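Local coordinates for protein arginase (Glaciozyma antarctica, PDB 5YNL) that probably hydrolyses L-arginine to L-ornithine and urea, as a cold-adapted arginase of a psychrophilic yeast, at residues G164-Y169 and P280-F285; L174-A179 and G196-F201; V229-R234 and E267-H272; Y260-V265 and H312-A317. All coordinates share one frame; numbering follows the deposited sequence.

Contact 1: residues G164-Y169 and P280-F285; sequences GTFKAY and PIHLSF
T165 and F166 in the last turn of helix 158-168, with Y169 just after it, meet H282 of strand 281-286 and P280 just before it. One set of contacts is made to the H282 imidazole. T165 stands over one face of this ring, its OG1 3.6 Å above the plane and displaced toward the rim; the nearest ring atom is H282 NE2, at 3.7 Å. This hydroxyl is hydrogen-bonded to S326 OG and to T161 O, so its place over the imidazole is one of packing. F166 approaches differently, with CE1 lying 4.3 Å from H282 CD2 near the planes of both rings, an edge-to-edge approach. H282 reaches the helix because its CG lies anti to the backbone N (chi1 -167°). ND1, on the ring edge away from F166, makes a weak hydrogen bond to S326 O.

The second set is apolar. Y169, the first residue to leave helical geometry, lays its ring across P280, with CD1 3.7 Å from P280 CG and P280 CB over one ring face. V325 touches both residues. The contact thus seats helix 158-168 on one face of the parallel sheet, where strand 281-286 runs between strands 173-177 and 324-330.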
loop_
_atom_site.group_PDB
_atom_site.type_symbol
_atom_site.label_atom_id
_atom_site.label_comp_id
_atom_site.label_asym_id
_atom_site.label_seq_id
_atom_site.Cartn_x
_atom_site.Cartn_y
_atom_site.Cartn_z
ATOM N N GLY A 164 1.638 7.222 8.923
ATOM C CA GLY A 164 2.987 7.763 8.881
ATOM C C GLY A 164 3.238 8.559 7.618
ATOM O O GLY A 164 3.707 9.694 7.675
ATOM N N THR A 165 2.914 7.958 6.472
ATOM C CA THR A 165 3.133 8.566 5.166
ATOM C C THR A 165 2.383 9.895 5.025
ATOM O O THR A 165 2.959 10.908 4.596
ATOM C CB THR A 165 2.698 7.599 4.056
ATOM O OG1 THR A 165 3.545 6.431 4.073
ATOM C CG2 THR A 165 2.760 8.279 2.709
ATOM N N PHE A 166 1.101 9.897 5.385
ATOM C CA PHE A 166 0.295 11.110 5.276
ATOM C C PHE A 166 0.657 12.124 6.336
ATOM O O PHE A 166 0.492 13.319 6.123
ATOM C CB PHE A 166 -1.193 10.781 5.336
ATOM C CG PHE A 166 -1.762 10.321 4.019
ATOM C CD1 PHE A 166 -1.421 9.080 3.493
ATOM C CD2 PHE A 166 -2.636 11.132 3.308
ATOM C CE1 PHE A 166 -1.941 8.648 2.283
ATOM C CE2 PHE A 166 -3.162 10.709 2.101
ATOM C CZ PHE A 166 -2.809 9.464 1.580
ATOM N N LYS A 167 1.130 11.645 7.484
ATOM C CA LYS A 167 1.643 12.523 8.531
ATOM C C LYS A 167 2.741 13.364 7.920
ATOM O O LYS A 167 2.795 14.576 8.115
ATOM C CB LYS A 167 2.218 11.692 9.684
ATOM C CG LYS A 167 2.978 12.488 10.737
ATOM C CD LYS A 167 2.267 12.419 12.073
ATOM C CE LYS A 167 1.954 10.985 12.447
ATOM N NZ LYS A 167 3.181 10.140 12.516
ATOM N N ALA A 168 3.608 12.705 7.159
ATOM C CA ALA A 168 4.702 13.383 6.481
ATOM C C ALA A 168 4.254 13.998 5.158
ATOM O O ALA A 168 4.794 15.012 4.732
ATOM C CB ALA A 168 5.842 12.430 6.251
ATOM N N TYR A 169 3.286 13.380 4.495
ATOM C CA TYR A 169 2.760 13.940 3.258
ATOM C C TYR A 169 1.245 14.064 3.341
ATOM O O TYR A 169 0.518 13.156 2.917
ATOM C CB TYR A 169 3.149 13.076 2.048
ATOM C CG TYR A 169 4.643 12.919 1.832
ATOM C CD1 TYR A 169 5.410 13.972 1.356
ATOM C CD2 TYR A 169 5.280 11.703 2.086
ATOM C CE1 TYR A 169 6.771 13.830 1.145
ATOM C CE2 TYR A 169 6.651 11.547 1.877
ATOM C CZ TYR A 169 7.395 12.619 1.403
ATOM O OH TYR A 169 8.757 12.479 1.192
ATOM N N PRO A 280 2.383 13.362 -3.800
ATOM C CA PRO A 280 3.153 12.149 -3.480
ATOM C C PRO A 280 2.228 10.940 -3.607
ATOM O O PRO A 280 1.036 11.091 -3.353
ATOM C CB PRO A 280 3.535 12.347 -2.004
ATOM C CG PRO A 280 3.457 13.834 -1.779
ATOM C CD PRO A 280 2.317 14.296 -2.663
ATOM N N ILE A 281 2.744 9.781 -4.005
ATOM C CA ILE A 281 1.904 8.600 -4.151
ATOM C C ILE A 281 2.244 7.550 -3.086
ATOM O O ILE A 281 3.423 7.200 -2.896
ATOM C CB ILE A 281 2.050 7.956 -5.565
ATOM C CG1 ILE A 281 1.215 8.726 -6.594
ATOM C CG2 ILE A 281 1.632 6.479 -5.553
ATOM C CD1 ILE A 281 1.614 8.459 -8.091
ATOM N N HIS A 282 1.208 7.041 -2.418
ATOM C CA HIS A 282 1.335 5.905 -1.528
ATOM C C HIS A 282 0.731 4.712 -2.256
ATOM O O HIS A 282 -0.489 4.667 -2.497
ATOM C CB HIS A 282 0.600 6.152 -0.196
ATOM C CG HIS A 282 0.933 5.174 0.891
ATOM N ND1 HIS A 282 1.734 4.064 0.696
ATOM C CD2 HIS A 282 0.565 5.131 2.193
ATOM C CE1 HIS A 282 1.852 3.396 1.827
ATOM N NE2 HIS A 282 1.142 4.019 2.751
ATOM N N LEU A 283 1.567 3.752 -2.627
ATOM C CA LEU A 283 1.044 2.557 -3.298
ATOM C C LEU A 283 0.993 1.417 -2.313
ATOM O O LEU A 283 2.048 0.880 -1.903
ATOM C CB LEU A 283 1.891 2.151 -4.516
ATOM C CG LEU A 283 1.494 0.894 -5.302
ATOM C CD1 LEU A 283 0.033 0.936 -5.828
ATOM C CD2 LEU A 283 2.447 0.737 -6.464
ATOM N N SER A 284 -0.226 1.049 -1.916
ATOM C CA SER A 284 -0.382 -0.013 -0.916
ATOM C C SER A 284 -0.837 -1.291 -1.616
ATOM O O SER A 284 -2.032 -1.455 -1.912
ATOM C CB SER A 284 -1.378 0.408 0.164
ATOM O OG SER A 284 -1.175 -0.352 1.339
ATOM N N PHE A 285 0.126 -2.175 -1.881
ATOM C CA PHE A 285 -0.070 -3.336 -2.753
ATOM C C PHE A 285 -0.217 -4.648 -1.970
ATOM O O PHE A 285 0.705 -5.068 -1.263
ATOM C CB PHE A 285 1.117 -3.473 -3.718
ATOM C CG PHE A 285 0.784 -4.201 -4.989
ATOM C CD1 PHE A 285 0.398 -5.536 -4.966
ATOM C CD2 PHE A 285 0.851 -3.552 -6.204
ATOM C CE1 PHE A 285 0.072 -6.197 -6.159
ATOM C CE2 PHE A 285 0.538 -4.208 -7.371
ATOM C CZ PHE A 285 0.138 -5.533 -7.351
#

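Contact 2: residues L174-A179 and G196-F201; sequences LIWVDA and GCPVSF
W176 and V199 mark the closest backbone approach, and even there their CA atoms stand 10.0 Å apart, a gap bridged by side chains alone. W176 lies in the extended strand 173-177, whose alternation directs its CB toward the other segment while the side chains of its neighbours I175 and V177 go to the far face of the sheet. P198 and V199 form the first turn of the short helix 198-202, which is loosely hydrogen-bonded here: both S200 N to C197 O and F201 N to P198 O are weak.

The indole spans the gap with its six-membered ring. Its CG is anti to the backbone N (chi1 -175°), which carries the benzo end well out from the strand. V199 CG2 sits over one face of that ring, 4.0 Å from the centroid and only 18° off the normal, a CH-pi contact; its nearest atom is W176 CH2, at 3.8 Å. P198 reaches the same corner of the indole from an oblique direction, placing CG 3.9 Å from W176 CH2. The two aliphatic groups therefore converge on the outer end of the tryptophan. H155 stacks with the indole and Y230 meets it edge-to-face, so aromatic rings pack against the indole as well.

Just beyond the strand, D178 OD2 is hydrogen-bonded to H155 ND1, and D286 and D288 lie close to D178. Residues 178-182 read Asp-Ala-His-Ala-Asp, the arginase-family signature that supplies manganese ligands in relatives; W176 and its packing thus lie beside the probable active site, at the C-terminal ends of the parallel strands.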
loop_
_atom_site.group_PDB
_atom_site.type_symbol
_atom_site.label_atom_id
_atom_site.label_comp_id
_atom_site.label_asym_id
_atom_site.label_seq_id
_atom_site.Cartn_x
_atom_site.Cartn_y
_atom_site.Cartn_z
ATOM N N LEU A 174 -3.572 7.904 -2.368
ATOM C CA LEU A 174 -3.390 6.500 -2.017
ATOM C C LEU A 174 -3.942 5.575 -3.081
ATOM O O LEU A 174 -5.135 5.658 -3.442
ATOM C CB LEU A 174 -4.054 6.196 -0.674
ATOM C CG LEU A 174 -4.198 4.749 -0.155
ATOM C CD1 LEU A 174 -2.858 4.028 -0.051
ATOM C CD2 LEU A 174 -4.912 4.740 1.204
ATOM N N ILE A 175 -3.088 4.687 -3.589
ATOM C CA ILE A 175 -3.542 3.702 -4.567
ATOM C C ILE A 175 -3.532 2.345 -3.892
ATOM O O ILE A 175 -2.493 1.861 -3.430
ATOM C CB ILE A 175 -2.661 3.701 -5.817
ATOM C CG1 ILE A 175 -2.764 5.063 -6.496
ATOM C CG2 ILE A 175 -3.089 2.593 -6.823
ATOM C CD1 ILE A 175 -1.930 5.144 -7.723
ATOM N N TRP A 176 -4.702 1.741 -3.808
ATOM C CA TRP A 176 -4.864 0.585 -2.960
ATOM C C TRP A 176 -5.129 -0.585 -3.899
ATOM O O TRP A 176 -6.121 -0.588 -4.644
ATOM C CB TRP A 176 -6.045 0.839 -2.038
ATOM C CG TRP A 176 -6.308 -0.182 -0.996
ATOM C CD1 TRP A 176 -6.894 -1.413 -1.165
ATOM C CD2 TRP A 176 -6.083 -0.036 0.407
ATOM N NE1 TRP A 176 -7.007 -2.048 0.053
ATOM C CE2 TRP A 176 -6.517 -1.225 1.030
ATOM C CE3 TRP A 176 -5.532 0.975 1.193
ATOM C CZ2 TRP A 176 -6.405 -1.427 2.411
ATOM C CZ3 TRP A 176 -5.426 0.777 2.552
ATOM C CH2 TRP A 176 -5.862 -0.411 3.151
ATOM N N VAL A 177 -4.225 -1.557 -3.896
ATOM C CA VAL A 177 -4.349 -2.707 -4.778
ATOM C C VAL A 177 -4.676 -3.955 -3.954
ATOM O O VAL A 177 -3.865 -4.427 -3.139
ATOM C CB VAL A 177 -3.071 -2.906 -5.611
ATOM C CG1 VAL A 177 -3.227 -4.123 -6.556
ATOM C CG2 VAL A 177 -2.745 -1.623 -6.413
ATOM N N ASP A 178 -5.883 -4.487 -4.160
ATOM C CA ASP A 178 -6.424 -5.524 -3.278
ATOM C C ASP A 178 -7.698 -6.061 -3.893
ATOM O O ASP A 178 -8.373 -5.364 -4.663
ATOM C CB ASP A 178 -6.725 -4.930 -1.886
ATOM C CG ASP A 178 -6.824 -5.988 -0.787
ATOM O OD1 ASP A 178 -7.621 -6.935 -0.946
ATOM O OD2 ASP A 178 -6.113 -5.876 0.236
ATOM N N ALA A 179 -7.998 -7.318 -3.576
ATOM C CA ALA A 179 -9.257 -7.931 -3.980
ATOM C C ALA A 179 -10.371 -7.410 -3.084
ATOM O O ALA A 179 -11.558 -7.547 -3.403
ATOM C CB ALA A 179 -9.157 -9.445 -3.876
ATOM N N GLY A 196 -10.675 -5.957 7.709
ATOM C CA GLY A 196 -11.491 -5.245 6.741
ATOM C C GLY A 196 -11.950 -3.883 7.209
ATOM O O GLY A 196 -12.939 -3.362 6.709
ATOM N N CYS A 197 -11.244 -3.302 8.173
ATOM C CA CYS A 197 -11.601 -1.971 8.670
ATOM C C CYS A 197 -10.614 -0.793 8.469
ATOM O O CYS A 197 -10.979 0.345 8.765
ATOM C CB CYS A 197 -11.992 -2.055 10.149
ATOM S SG CYS A 197 -13.284 -3.256 10.484
ATOM N N PRO A 198 -9.387 -1.041 7.958
ATOM C CA PRO A 198 -8.411 0.048 8.084
ATOM C C PRO A 198 -8.767 1.323 7.334
ATOM O O PRO A 198 -8.333 2.406 7.737
ATOM C CB PRO A 198 -7.141 -0.548 7.458
ATOM C CG PRO A 198 -7.635 -1.531 6.465
ATOM C CD PRO A 198 -8.843 -2.148 7.144
ATOM N N VAL A 199 -9.524 1.206 6.253
ATOM C CA VAL A 199 -9.833 2.393 5.470
ATOM C C VAL A 199 -10.864 3.244 6.209
ATOM O O VAL A 199 -10.826 4.473 6.160
ATOM C CB VAL A 199 -10.296 2.035 4.043
ATOM C CG1 VAL A 199 -10.293 3.272 3.153
ATOM C CG2 VAL A 199 -9.381 0.993 3.450
ATOM N N SER A 200 -11.758 2.575 6.929
ATOM C CA SER A 200 -12.805 3.256 7.672
ATOM C C SER A 200 -12.237 4.151 8.778
ATOM O O SER A 200 -12.859 5.149 9.156
ATOM C CB SER A 200 -13.808 2.241 8.233
ATOM O OG SER A 200 -13.289 1.535 9.343
ATOM N N PHE A 201 -11.053 3.810 9.290
ATOM C CA PHE A 201 -10.413 4.632 10.323
ATOM C C PHE A 201 -9.677 5.797 9.655
ATOM O O PHE A 201 -9.723 6.926 10.126
ATOM C CB PHE A 201 -9.427 3.797 11.154
ATOM C CG PHE A 201 -10.081 2.811 12.100
ATOM C CD1 PHE A 201 -10.617 1.610 11.634
ATOM C CD2 PHE A 201 -10.119 3.067 13.468
ATOM C CE1 PHE A 201 -11.208 0.698 12.512
ATOM C CE2 PHE A 201 -10.713 2.160 14.353
ATOM C CZ PHE A 201 -11.257 0.976 13.870
#

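Contact 3: residues V229-R234 and E267-H272; sequences VYIGLR and EMALDH
V229 and I231 of strand 228-233 pack against A269 of helix 254-273, the connection that leaves edge strand 250-253 and returns to strand 281-286 in a beta-alpha-beta crossover. On its way back the helix passes over strand 228-233, and the two segments come closest at V229 CA and A269 CA, 6.3 Å apart.

The approach is made through the methyl of A269. Its CB lies 3.8 Å from V229 CG1 and 4.0 Å from V229 CG2, so it touches both branches of the valine. A chi1 of 67° tucks V229 CG1 between the valine's own backbone N and C, where it also nears A269 O. I231, two residues along the strand, comes to the same methyl from another side through its terminal CD1, 4.0 Å from A269 CB. All of this is apolar and buried.

Y230 points away from the helix, to the other face of the sheet. On the outer side of the helix, D271 is paired in a salt bridge with R277. Helix 254-273 thus covers one face of the eight-stranded parallel sheet, as in the three-layer alpha/beta/alpha fold of the arginases.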
loop_
_atom_site.group_PDB
_atom_site.type_symbol
_atom_site.label_atom_id
_atom_site.label_comp_id
_atom_site.label_asym_id
_atom_site.label_seq_id
_atom_site.Cartn_x
_atom_site.Cartn_y
_atom_site.Cartn_z
ATOM N N VAL A 229 -7.969 5.448 -4.417
ATOM C CA VAL A 229 -8.497 4.697 -5.549
ATOM C C VAL A 229 -8.156 3.211 -5.407
ATOM O O VAL A 229 -7.062 2.845 -4.929
ATOM C CB VAL A 229 -8.058 5.308 -6.925
ATOM C CG1 VAL A 229 -6.556 5.178 -7.138
ATOM C CG2 VAL A 229 -8.815 4.671 -8.083
ATOM N N TYR A 230 -9.112 2.361 -5.785
ATOM C CA TYR A 230 -8.990 0.920 -5.641
ATOM C C TYR A 230 -8.817 0.270 -7.022
ATOM O O TYR A 230 -9.554 0.581 -7.978
ATOM C CB TYR A 230 -10.254 0.351 -4.996
ATOM C CG TYR A 230 -10.422 0.604 -3.516
ATOM C CD1 TYR A 230 -9.775 -0.185 -2.581
ATOM C CD2 TYR A 230 -11.261 1.601 -3.051
ATOM C CE1 TYR A 230 -9.936 0.029 -1.225
ATOM C CE2 TYR A 230 -11.431 1.823 -1.684
ATOM C CZ TYR A 230 -10.762 1.029 -0.784
ATOM O OH TYR A 230 -10.911 1.232 0.569
ATOM N N ILE A 231 -7.849 -0.635 -7.122
ATOM C CA ILE A 231 -7.605 -1.397 -8.336
ATOM C C ILE A 231 -7.515 -2.853 -7.955
ATOM O O ILE A 231 -6.715 -3.201 -7.059
ATOM C CB ILE A 231 -6.263 -1.005 -8.968
ATOM C CG1 ILE A 231 -6.319 0.464 -9.398
ATOM C CG2 ILE A 231 -5.947 -1.910 -10.158
ATOM C CD1 ILE A 231 -4.973 1.093 -9.726
ATOM N N GLY A 232 -8.290 -3.705 -8.640
ATOM C CA GLY A 232 -8.217 -5.149 -8.462
ATOM C C GLY A 232 -9.371 -5.758 -7.680
ATOM O O GLY A 232 -9.409 -6.972 -7.456
ATOM N N LEU A 233 -10.316 -4.918 -7.261
ATOM C CA LEU A 233 -11.440 -5.370 -6.441
ATOM C C LEU A 233 -12.254 -6.508 -7.092
ATOM O O LEU A 233 -12.468 -6.532 -8.325
ATOM C CB LEU A 233 -12.361 -4.201 -6.091
ATOM C CG LEU A 233 -11.846 -3.106 -5.148
ATOM C CD1 LEU A 233 -12.965 -2.081 -4.899
ATOM C CD2 LEU A 233 -11.356 -3.678 -3.825
ATOM N N ARG A 234 -12.668 -7.468 -6.269
ATOM C CA ARG A 234 -13.585 -8.507 -6.726
ATOM C C ARG A 234 -14.546 -8.951 -5.612
ATOM O O ARG A 234 -15.757 -8.800 -5.757
ATOM C CB ARG A 234 -12.854 -9.669 -7.427
ATOM C CG ARG A 234 -12.069 -10.584 -6.521
ATOM C CD ARG A 234 -10.632 -10.650 -6.928
ATOM N NE ARG A 234 -10.231 -12.008 -7.250
ATOM C CZ ARG A 234 -9.008 -12.489 -7.052
ATOM N NH1 ARG A 234 -8.075 -11.703 -6.524
ATOM N NH2 ARG A 234 -8.715 -13.748 -7.382
ATOM N N GLU A 267 -4.019 4.791 -15.690
ATOM C CA GLU A 267 -4.051 6.203 -16.044
ATOM C C GLU A 267 -5.296 6.912 -15.498
ATOM O O GLU A 267 -5.200 8.052 -15.046
ATOM C CB GLU A 267 -3.909 6.428 -17.557
ATOM C CG GLU A 267 -2.571 5.957 -18.115
ATOM C CD GLU A 267 -1.348 6.538 -17.388
ATOM O OE1 GLU A 267 -0.767 5.852 -16.499
ATOM O OE2 GLU A 267 -0.950 7.679 -17.725
ATOM N N MET A 268 -6.446 6.246 -15.521
ATOM C CA MET A 268 -7.674 6.823 -14.973
ATOM C C MET A 268 -7.569 6.962 -13.451
ATOM O O MET A 268 -8.107 7.906 -12.855
ATOM C CB MET A 268 -8.879 5.943 -15.337
ATOM C CG MET A 268 -9.328 6.074 -16.789
ATOM S SD MET A 268 -10.614 4.894 -17.261
ATOM C CE MET A 268 -12.021 5.453 -16.316
ATOM N N ALA A 269 -6.862 6.018 -12.830
ATOM C CA ALA A 269 -6.672 6.024 -11.389
ATOM C C ALA A 269 -5.801 7.189 -11.047
ATOM O O ALA A 269 -6.139 7.974 -10.160
ATOM C CB ALA A 269 -6.050 4.738 -10.915
ATOM N N LEU A 270 -4.681 7.328 -11.749
ATOM C CA LEU A 270 -3.829 8.531 -11.575
ATOM C C LEU A 270 -4.585 9.829 -11.839
ATOM O O LEU A 270 -4.472 10.785 -11.061
ATOM C CB LEU A 270 -2.552 8.454 -12.431
ATOM C CG LEU A 270 -1.520 7.431 -11.932
ATOM C CD1 LEU A 270 -0.359 7.296 -12.924
ATOM C CD2 LEU A 270 -0.991 7.840 -10.557
ATOM N N ASP A 271 -5.373 9.875 -12.908
ATOM C CA ASP A 271 -6.124 11.109 -13.162
ATOM C C ASP A 271 -7.175 11.394 -12.103
ATOM O O ASP A 271 -7.569 12.524 -11.939
ATOM C CB ASP A 271 -6.771 11.129 -14.557
ATOM C CG ASP A 271 -5.758 11.009 -15.657
ATOM O OD1 ASP A 271 -4.549 11.174 -15.380
ATOM O OD2 ASP A 271 -6.166 10.740 -16.804
ATOM N N HIS A 272 -7.646 10.381 -11.389
ATOM C CA HIS A 272 -8.652 10.680 -10.378
ATOM C C HIS A 272 -8.015 11.248 -9.110
ATOM O O HIS A 272 -8.462 12.276 -8.614
ATOM C CB HIS A 272 -9.528 9.473 -10.050
ATOM C CG HIS A 272 -10.622 9.775 -9.079
ATOM N ND1 HIS A 272 -11.698 10.578 -9.395
ATOM C CD2 HIS A 272 -10.798 9.405 -7.788
ATOM C CE1 HIS A 272 -12.500 10.672 -8.351
ATOM N NE2 HIS A 272 -11.977 9.971 -7.360
#

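Contact 4: residues Y260-V265 and H312-A317; sequences YGIGKV and HYICEA
Y313 O accepts a hydrogen bond from A317 N at 2.7 Å, a helical bond that keeps the turn carrying the Y313 ring in shape where it meets I262 and G263. The two helices, 254-273 and 308-320, lie next to each other in one outer layer of the alpha/beta/alpha sandwich. Their local axes run almost parallel, 16° apart with a closest approach of 10.1 Å. Helix 254-273 is kinked here: the N atoms of I262 and G263 lack bonds to the preceding turn, and G261 takes backbone angles that suit glycine.

Between the helices the contact is apolar. I262 divides its branches between two partners: CG2 touches Y313 CD2 at 3.9 Å, while CD1 turns inward to I314 CG1, also at 3.9 Å. These isoleucines cross at about a right angle, and both rest on I231 of the sheet below and on L306. Toward the outside, the Y313 side chain, with CG anti to its N (chi1 180°), extends past I262 in the opposite sense and reaches the glycine backbone, setting CE2 3.9 Å from G263 CA. A317 CB, one turn further along the helix, lies 3.7 Å above one face of the Y313 ring, displaced toward its rim.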
loop_
_atom_site.group_PDB
_atom_site.type_symbol
_atom_site.label_atom_id
_atom_site.label_comp_id
_atom_site.label_asym_id
_atom_site.label_seq_id
_atom_site.Cartn_x
_atom_site.Cartn_y
_atom_site.Cartn_z
ATOM N N TYR A 260 -11.205 -2.345 -19.726
ATOM C CA TYR A 260 -10.331 -1.295 -20.224
ATOM C C TYR A 260 -8.869 -1.707 -20.392
ATOM O O TYR A 260 -8.113 -1.033 -21.081
ATOM C CB TYR A 260 -10.392 -0.086 -19.291
ATOM C CG TYR A 260 -11.745 0.600 -19.173
ATOM C CD1 TYR A 260 -12.247 1.360 -20.208
ATOM C CD2 TYR A 260 -12.479 0.546 -17.988
ATOM C CE1 TYR A 260 -13.462 2.019 -20.089
ATOM C CE2 TYR A 260 -13.701 1.205 -17.858
ATOM C CZ TYR A 260 -14.177 1.932 -18.912
ATOM O OH TYR A 260 -15.381 2.585 -18.809
ATOM N N GLY A 261 -8.448 -2.788 -19.735
ATOM C CA GLY A 261 -7.035 -3.147 -19.721
ATOM C C GLY A 261 -6.357 -2.338 -18.609
ATOM O O GLY A 261 -6.765 -1.191 -18.304
ATOM N N ILE A 262 -5.340 -2.932 -17.973
ATOM C CA ILE A 262 -4.679 -2.288 -16.837
ATOM C C ILE A 262 -4.019 -0.987 -17.261
ATOM O O ILE A 262 -3.832 -0.107 -16.449
ATOM C CB ILE A 262 -3.641 -3.237 -16.160
ATOM C CG1 ILE A 262 -3.266 -2.757 -14.739
ATOM C CG2 ILE A 262 -2.431 -3.471 -17.097
ATOM C CD1 ILE A 262 -4.350 -2.941 -13.670
ATOM N N GLY A 263 -3.687 -0.855 -18.540
ATOM C CA GLY A 263 -3.063 0.360 -19.029
ATOM C C GLY A 263 -3.937 1.578 -18.770
ATOM O O GLY A 263 -3.556 2.520 -18.029
ATOM N N LYS A 264 -5.118 1.556 -19.370
ATOM C CA LYS A 264 -6.051 2.645 -19.187
ATOM C C LYS A 264 -6.515 2.777 -17.724
ATOM O O LYS A 264 -6.734 3.877 -17.221
ATOM C CB LYS A 264 -7.228 2.469 -20.137
ATOM C CG LYS A 264 -8.082 3.694 -20.218
ATOM C CD LYS A 264 -7.233 5.012 -20.311
ATOM C CE LYS A 264 -8.092 6.160 -20.846
ATOM N NZ LYS A 264 -8.591 5.875 -22.247
ATOM N N VAL A 265 -6.635 1.658 -17.031
ATOM C CA VAL A 265 -7.096 1.704 -15.659
ATOM C C VAL A 265 -6.133 2.492 -14.773
ATOM O O VAL A 265 -6.567 3.319 -13.952
ATOM C CB VAL A 265 -7.343 0.302 -15.077
ATOM C CG1 VAL A 265 -7.336 0.340 -13.542
ATOM C CG2 VAL A 265 -8.667 -0.256 -15.584
ATOM N N HIS A 312 2.745 -6.001 -12.007
ATOM C CA HIS A 312 4.015 -5.386 -12.344
ATOM C C HIS A 312 3.848 -4.033 -13.041
ATOM O O HIS A 312 4.503 -3.053 -12.671
ATOM C CB HIS A 312 4.808 -6.303 -13.246
ATOM C CG HIS A 312 6.212 -5.854 -13.447
ATOM N ND1 HIS A 312 7.270 -6.450 -12.810
ATOM C CD2 HIS A 312 6.723 -4.862 -14.210
ATOM C CE1 HIS A 312 8.392 -5.837 -13.174
ATOM N NE2 HIS A 312 8.083 -4.874 -14.017
ATOM N N TYR A 313 3.003 -3.990 -14.073
ATOM C CA TYR A 313 2.711 -2.732 -14.756
ATOM C C TYR A 313 2.226 -1.642 -13.787
ATOM O O TYR A 313 2.594 -0.483 -13.928
ATOM C CB TYR A 313 1.723 -2.910 -15.919
ATOM C CG TYR A 313 1.439 -1.592 -16.602
ATOM C CD1 TYR A 313 2.286 -1.107 -17.580
ATOM C CD2 TYR A 313 0.347 -0.809 -16.232
ATOM C CE1 TYR A 313 2.057 0.108 -18.192
ATOM C CE2 TYR A 313 0.108 0.430 -16.846
ATOM C CZ TYR A 313 0.976 0.871 -17.823
ATOM O OH TYR A 313 0.764 2.080 -18.432
ATOM N N ILE A 314 1.402 -1.999 -12.812
ATOM C CA ILE A 314 0.974 -1.007 -11.830
ATOM C C ILE A 314 2.208 -0.382 -11.158
ATOM O O ILE A 314 2.292 0.857 -11.000
ATOM C CB ILE A 314 0.045 -1.612 -10.743
ATOM C CG1 ILE A 314 -1.235 -2.179 -11.373
ATOM C CG2 ILE A 314 -0.310 -0.589 -9.682
ATOM C CD1 ILE A 314 -2.294 -2.646 -10.312
ATOM N N CYS A 315 3.159 -1.232 -10.772
ATOM C CA CYS A 315 4.355 -0.770 -10.081
ATOM C C CYS A 315 5.250 0.028 -11.004
ATOM O O CYS A 315 5.827 1.028 -10.586
ATOM C CB CYS A 315 5.124 -1.954 -9.454
ATOM S SG CYS A 315 4.205 -2.722 -8.074
ATOM N N GLU A 316 5.341 -0.387 -12.265
ATOM C CA GLU A 316 6.154 0.344 -13.225
ATOM C C GLU A 316 5.514 1.701 -13.501
ATOM O O GLU A 316 6.176 2.736 -13.422
ATOM C CB GLU A 316 6.304 -0.448 -14.530
ATOM C CG GLU A 316 7.640 -0.246 -15.231
ATOM C CD GLU A 316 7.976 -1.365 -16.231
ATOM O OE1 GLU A 316 7.197 -2.361 -16.328
ATOM O OE2 GLU A 316 9.027 -1.242 -16.940
ATOM N N ALA A 317 4.212 1.689 -13.782
ATOM C CA ALA A 317 3.515 2.887 -14.218
ATOM C C ALA A 317 3.628 3.943 -13.145
ATOM O O ALA A 317 3.899 5.120 -13.438
ATOM C CB ALA A 317 2.060 2.595 -14.526
#

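How the contacts relate
Contacts 1, 2 and 3 are buried and each joins the central parallel sheet to a helix; contact 4 is partly buried and joins two helices of the outer layer. Contacts 1 and 2 use one face of the sheet, contact 3 the other, and strands 281-286, 173-177 and 228-233 are consecutive in it, linked by backbone pairs such as H282 O to I175 N and W176 N to V229 O. Aromatic and imidazole rings dominate the first face, whereas aliphatic groups fill the second. Contacts 3 and 4 share helix 254-273 and merge at I231, whose CG2 lies 3.7 Å from I314 CD1; in contact 4 a tyrosine, Y313, covers the more exposed side of the isoleucine pair.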